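Local coordinates for fatty acid/retinol binding protein protein 7, isoform A, confirmed BY transcript evidence (Caenorhabditis elegans, PDB 2W9Y) that probably binds and carries lipids such as fatty acids and retinoids, as a helical member of the nematode fatty-acid and retinol-binding protein family, at residues K75-L80 with N134-I138; M3-L8 with T98-T103. All coordinates share one frame; numbering follows the deposited sequence.

Contact 1 of 2, residues K75-L80 with N134-I138; sequences KRLDGL and NNPDI
Arg76 meets Asp137 end-on in a two-pronged salt bridge: NH1 of Arg76 gives a bond of 2.9 Å to OD1 of Asp137, and NH2 of Arg76 one of 2.8 Å to OD2 of Asp137. Both oxygens are met on their syn side, and guanidinium and carboxylate lie nearly coplanar, 29° apart. NH2 is shared with a second carboxylate, forming a salt bridge to Glu19 OE2 as well. NH1 of Arg76 also donates a nearly straight hydrogen bond (168°) to the amide oxygen OD1 of Asn135, 2.9 Å away, in the plane of the guanidinium. That oxygen sits beside the arginine shaft too, with CD of Arg76 at 3.3 Å. The shaft is extended from CG to NE (chi3 180°), which carries the charged end across to the type I beta turn of Asn135 to Ile138. The contact joins two helix ends of this all-helical fold: after helix 60-75 come a type I turn, Lys75 to Asp78, and a type II turn, Leu77 to Leu80; after helix 125-134, Asn135 is the first residue to depart from helical geometry. The amide of Asn134 bridges two backbone carbonyls. Its ND2 donates a hydrogen bond of 2.9 Å to Asp78 O, which is in the amide plane, and one of 3.0 Å to Arg76 O, more bent, with the donor above the carbonyl plane. Leu80 CG comes within 3.6 Å of Asn134 ND2. A water donates to Arg76 O and accepts from Asn135 ND2, which also bonds to Leu131 O. Further out, Thr18 OG1 is hydrogen-bonded to Asp137 OD2.

Contact 2 of 2, residues M3-L8 with T98-T103; sequences MSVASL and TLCSLT
The N-terminal segment 3-8, with a short 3-10 turn at residues 5-7, lies against helix 82-104, where Leu102 meets Met3, Val5 and Leu8. The end of Leu102 gathers round the carbonyl oxygen of Met3: CG and CD2 of Leu102 are each 3.4 Å from Met3 O, and CD1 is 3.6 Å from it. CD2 also lies 3.8 Å from Val5 CA and packs against Val5 CG2, Leu8 CG and Met3 CE; farther neighbours of CD1 are Ser4 O, at 3.9 Å, and the hydroxyl of Ser7. With CG opposite the backbone N (chi1 -175°), the fork is sent out to the segment, where it spans Met3 O, CD2 on the Val5 and Leu8 side and CD1 on the Ser4 and Ser7 side. Cut back to an alanine, this position would probably open a gap between turn and helix and take from Val5 CG2, Leu8 CG and Met3 CE the methyl they pack on. The Met3 chain bends at chi2 and chi3, bringing CE to 3.2 Å from Thr103 OG1 and 3.6 Å from Leu99 CD1. The Met3 and Leu99 side chains cross at about a right angle. Thr103 OG1 is itself hydrogen-bonded to Leu99 O, which Thr103 N reaches from the opposite face of the carbonyl plane. One turn before Leu102, Leu8 CD2 rests on Thr98 CG2 at 3.7 Å, while Thr98 OG1 is hydrogen-bonded to Met94 O. Among the surrounding helices, Val5 touches Leu21 and Ser24 of helix 18-26, Leu99 lies on Gln20 and Ser24 there, and on helix 32-39 Met3 touches Lys32 and Thr103 touches Leu35 and Phe39.

Overall arrangement
From the N terminus the chain first supplies residues 3-8 of contact 2, then runs through helices 18-26, 32-39, 51-58 and 60-75 to residues 75-80 of contact 1. Helix 82-104 brings residues 98-103 back to the N-terminal segment, closing a loop of 89 intervening residues. After helices 111-121 and 125-134, residues 134-138 return to 75-80 and close a second loop, with 53 residues between its segments. The segments alternate, so the two loops cross. The contacts lie on opposite sides of the chain's centre, their own centres 23 Å apart: contact 2 ties the N terminus to helix 82-104, and contact 1 ties the C-terminal tail to the connection leading into that helix.

Contact 1 of 2, residues K75-L80 with N134-I138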
loop_
_atom_site.group_PDB
_atom_site.type_symbol
_atom_site.label_atom_id
_atom_site.label_comp_id
_atom_site.label_asym_id
_atom_site.label_seq_id
_atom_site.Cartn_x
_atom_site.Cartn_y
_atom_site.Cartn_z
ATOM N N LYS A 75 4.656 -3.450 -11.441
ATOM C CA LYS A 75 5.420 -4.609 -11.895
ATOM C C LYS A 75 4.774 -5.851 -11.286
ATOM O O LYS A 75 4.809 -6.934 -11.870
ATOM C CB LYS A 75 6.888 -4.479 -11.440
ATOM C CG LYS A 75 7.705 -5.653 -11.873
ATOM C CD LYS A 75 9.205 -5.378 -12.027
ATOM C CE LYS A 75 9.845 -6.556 -12.773
ATOM N NZ LYS A 75 9.877 -6.519 -14.280
ATOM N N ARG A 76 4.197 -5.691 -10.100
ATOM C CA ARG A 76 3.748 -6.851 -9.323
ATOM C C ARG A 76 2.551 -7.488 -10.021
ATOM O O ARG A 76 2.166 -8.582 -9.711
ATOM C CB ARG A 76 3.339 -6.401 -7.910
ATOM C CG ARG A 76 4.595 -5.957 -7.055
ATOM C CD ARG A 76 4.187 -5.247 -5.818
ATOM N NE ARG A 76 5.414 -4.843 -5.032
ATOM C CZ ARG A 76 6.035 -5.623 -4.134
ATOM N NH1 ARG A 76 5.581 -6.844 -3.781
ATOM N NH2 ARG A 76 7.133 -5.150 -3.521
ATOM N N LEU A 77 1.894 -6.751 -10.897
ATOM C CA LEU A 77 0.701 -7.338 -11.564
ATOM C C LEU A 77 1.037 -8.110 -12.855
ATOM O O LEU A 77 0.185 -8.857 -13.424
ATOM C CB LEU A 77 -0.353 -6.248 -11.862
ATOM C CG LEU A 77 -0.831 -5.402 -10.677
ATOM C CD1 LEU A 77 -1.816 -4.331 -11.114
ATOM C CD2 LEU A 77 -1.516 -6.316 -9.731
ATOM N N ASP A 78 2.244 -7.956 -13.337
ATOM C CA ASP A 78 2.587 -8.545 -14.671
ATOM C C ASP A 78 2.431 -10.056 -14.795
ATOM O O ASP A 78 2.916 -10.815 -13.935
ATOM C CB ASP A 78 4.041 -8.158 -15.117
ATOM C CG ASP A 78 4.171 -6.668 -15.513
ATOM O OD1 ASP A 78 3.134 -5.965 -15.733
ATOM O OD2 ASP A 78 5.341 -6.172 -15.598
ATOM N N GLY A 79 1.774 -10.509 -15.883
ATOM C CA GLY A 79 1.690 -11.942 -16.132
ATOM C C GLY A 79 0.709 -12.770 -15.338
ATOM O O GLY A 79 0.506 -13.977 -15.658
ATOM N N LEU A 80 0.070 -12.126 -14.342
ATOM C CA LEU A 80 -0.917 -12.780 -13.504
ATOM C C LEU A 80 -2.219 -13.096 -14.240
ATOM O O LEU A 80 -2.580 -12.359 -15.151
ATOM C CB LEU A 80 -1.217 -11.954 -12.242
ATOM C CG LEU A 80 -0.093 -11.676 -11.228
ATOM C CD1 LEU A 80 -0.589 -10.786 -10.054
ATOM C CD2 LEU A 80 0.468 -13.014 -10.691
ATOM N N ASN A 134 5.737 -13.050 -7.909
ATOM C CA ASN A 134 5.718 -11.621 -8.171
ATOM C C ASN A 134 5.920 -10.719 -6.908
ATOM O O ASN A 134 6.201 -9.507 -7.031
ATOM C CB ASN A 134 4.411 -11.229 -8.868
ATOM C CG ASN A 134 4.455 -11.395 -10.391
ATOM O OD1 ASN A 134 5.449 -11.888 -10.933
ATOM N ND2 ASN A 134 3.408 -10.902 -11.103
ATOM N N ASN A 135 5.658 -11.263 -5.724
ATOM C CA ASN A 135 5.714 -10.500 -4.440
ATOM C C ASN A 135 6.448 -11.359 -3.378
ATOM O O ASN A 135 5.842 -11.788 -2.436
ATOM C CB ASN A 135 4.264 -10.234 -3.924
ATOM C CG ASN A 135 3.394 -9.514 -4.942
ATOM O OD1 ASN A 135 3.322 -8.273 -4.956
ATOM N ND2 ASN A 135 2.683 -10.320 -5.832
ATOM N N PRO A 136 7.745 -11.635 -3.549
ATOM C CA PRO A 136 8.474 -12.559 -2.654
ATOM C C PRO A 136 8.651 -11.904 -1.279
ATOM O O PRO A 136 8.933 -12.604 -0.303
ATOM C CB PRO A 136 9.850 -12.740 -3.346
ATOM C CG PRO A 136 9.926 -11.574 -4.340
ATOM C CD PRO A 136 8.560 -11.162 -4.689
ATOM N N ASP A 137 8.375 -10.594 -1.205
ATOM C CA ASP A 137 8.536 -9.836 0.072
ATOM C C ASP A 137 7.261 -9.808 0.927
ATOM O O ASP A 137 7.283 -9.345 2.084
ATOM C CB ASP A 137 8.962 -8.383 -0.220
ATOM C CG ASP A 137 8.031 -7.693 -1.202
ATOM O OD1 ASP A 137 7.366 -8.397 -2.056
ATOM O OD2 ASP A 137 7.997 -6.452 -1.165
ATOM N N ILE A 138 6.154 -10.300 0.384
ATOM C CA ILE A 138 4.884 -10.302 1.107
ATOM C C ILE A 138 4.585 -11.654 1.780
ATOM O O ILE A 138 4.866 -12.687 1.223
ATOM C CB ILE A 138 3.746 -9.951 0.077
ATOM C CG1 ILE A 138 3.847 -8.448 -0.206
ATOM C CG2 ILE A 138 2.318 -10.346 0.602
ATOM C CD1 ILE A 138 2.708 -7.905 -1.196
HETATM O O HOH W 1 0.606 -8.952 -7.368
#

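Contact 2 of 2, residues M3-L8 with T98-T103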
loop_
_atom_site.group_PDB
_atom_site.type_symbol
_atom_site.label_atom_id
_atom_site.label_comp_id
_atom_site.label_asym_id
_atom_site.label_seq_id
_atom_site.Cartn_x
_atom_site.Cartn_y
_atom_site.Cartn_z
ATOM N N MET A 3 5.706 8.573 10.686
ATOM C CA MET A 3 4.552 7.766 10.294
ATOM C C MET A 3 3.965 6.743 11.271
ATOM O O MET A 3 2.759 6.471 11.223
ATOM C CB MET A 3 4.793 7.147 8.929
ATOM C CG MET A 3 4.753 8.214 7.843
ATOM S SD MET A 3 3.041 8.804 7.537
ATOM C CE MET A 3 2.258 7.274 7.014
ATOM N N SER A 4 4.773 6.161 12.142
ATOM C CA SER A 4 4.296 5.130 13.081
ATOM C C SER A 4 3.834 3.829 12.353
ATOM O O SER A 4 2.893 3.174 12.800
ATOM C CB SER A 4 3.146 5.627 13.990
ATOM O OG SER A 4 3.403 6.827 14.711
ATOM N N VAL A 5 4.507 3.430 11.286
ATOM C CA VAL A 5 4.208 2.099 10.638
ATOM C C VAL A 5 4.248 0.907 11.589
ATOM O O VAL A 5 3.489 -0.050 11.456
ATOM C CB VAL A 5 5.220 1.808 9.501
ATOM C CG1 VAL A 5 5.155 0.326 9.103
ATOM C CG2 VAL A 5 4.869 2.720 8.265
ATOM N N ALA A 6 5.134 0.954 12.565
ATOM C CA ALA A 6 5.272 -0.155 13.480
ATOM C C ALA A 6 4.048 -0.364 14.355
ATOM O O ALA A 6 3.854 -1.463 14.910
ATOM C CB ALA A 6 6.490 0.066 14.368
ATOM N N SER A 7 3.216 0.664 14.477
ATOM C CA SER A 7 2.020 0.581 15.314
ATOM C C SER A 7 0.869 -0.212 14.631
ATOM O O SER A 7 -0.154 -0.527 15.296
ATOM C CB SER A 7 1.515 1.980 15.642
ATOM O OG SER A 7 1.133 2.616 14.407
ATOM N N LEU A 8 1.030 -0.511 13.337
ATOM C CA LEU A 8 0.009 -1.230 12.566
ATOM C C LEU A 8 -0.110 -2.678 13.075
ATOM O O LEU A 8 0.845 -3.232 13.585
ATOM C CB LEU A 8 0.364 -1.264 11.061
ATOM C CG LEU A 8 0.304 0.087 10.362
ATOM C CD1 LEU A 8 0.672 -0.126 8.894
ATOM C CD2 LEU A 8 -1.173 0.568 10.465
ATOM N N THR A 98 -5.066 1.740 4.375
ATOM C CA THR A 98 -4.341 1.779 5.617
ATOM C C THR A 98 -3.377 2.916 5.752
ATOM O O THR A 98 -3.332 3.591 6.804
ATOM C CB THR A 98 -3.533 0.453 5.786
ATOM O OG1 THR A 98 -4.454 -0.637 5.801
ATOM C CG2 THR A 98 -2.774 0.427 7.079
ATOM N N LEU A 99 -2.546 3.096 4.735
ATOM C CA LEU A 99 -1.528 4.115 4.781
ATOM C C LEU A 99 -2.165 5.487 4.835
ATOM O O LEU A 99 -1.697 6.369 5.577
ATOM C CB LEU A 99 -0.617 4.022 3.570
ATOM C CG LEU A 99 0.776 4.675 3.602
ATOM C CD1 LEU A 99 1.535 4.453 4.936
ATOM C CD2 LEU A 99 1.612 4.103 2.431
ATOM N N CYS A 100 -3.274 5.648 4.123
ATOM C CA CYS A 100 -4.058 6.905 4.202
ATOM C C CYS A 100 -4.578 7.119 5.651
ATOM O O CYS A 100 -4.429 8.165 6.226
ATOM C CB CYS A 100 -5.230 6.887 3.217
ATOM S SG CYS A 100 -6.262 8.373 3.307
ATOM N N SER A 101 -5.110 6.082 6.272
ATOM C CA SER A 101 -5.698 6.225 7.622
ATOM C C SER A 101 -4.593 6.539 8.620
ATOM O O SER A 101 -4.794 7.374 9.529
ATOM C CB SER A 101 -6.412 4.924 7.987
ATOM O OG SER A 101 -7.541 4.787 7.113
ATOM N N LEU A 102 -3.448 5.868 8.468
ATOM C CA LEU A 102 -2.330 6.044 9.344
ATOM C C LEU A 102 -1.894 7.503 9.246
ATOM O O LEU A 102 -1.629 8.172 10.272
ATOM C CB LEU A 102 -1.190 5.017 9.012
ATOM C CG LEU A 102 0.008 5.025 9.962
ATOM C CD1 LEU A 102 -0.359 4.772 11.429
ATOM C CD2 LEU A 102 1.162 4.094 9.425
ATOM N N THR A 103 -1.876 8.030 8.032
ATOM C CA THR A 103 -1.407 9.402 7.816
ATOM C C THR A 103 -2.368 10.427 8.457
ATOM O O THR A 103 -1.924 11.392 9.079
ATOM C CB THR A 103 -1.258 9.699 6.308
ATOM O OG1 THR A 103 -0.245 8.823 5.772
ATOM C CG2 THR A 103 -0.905 11.202 6.107
#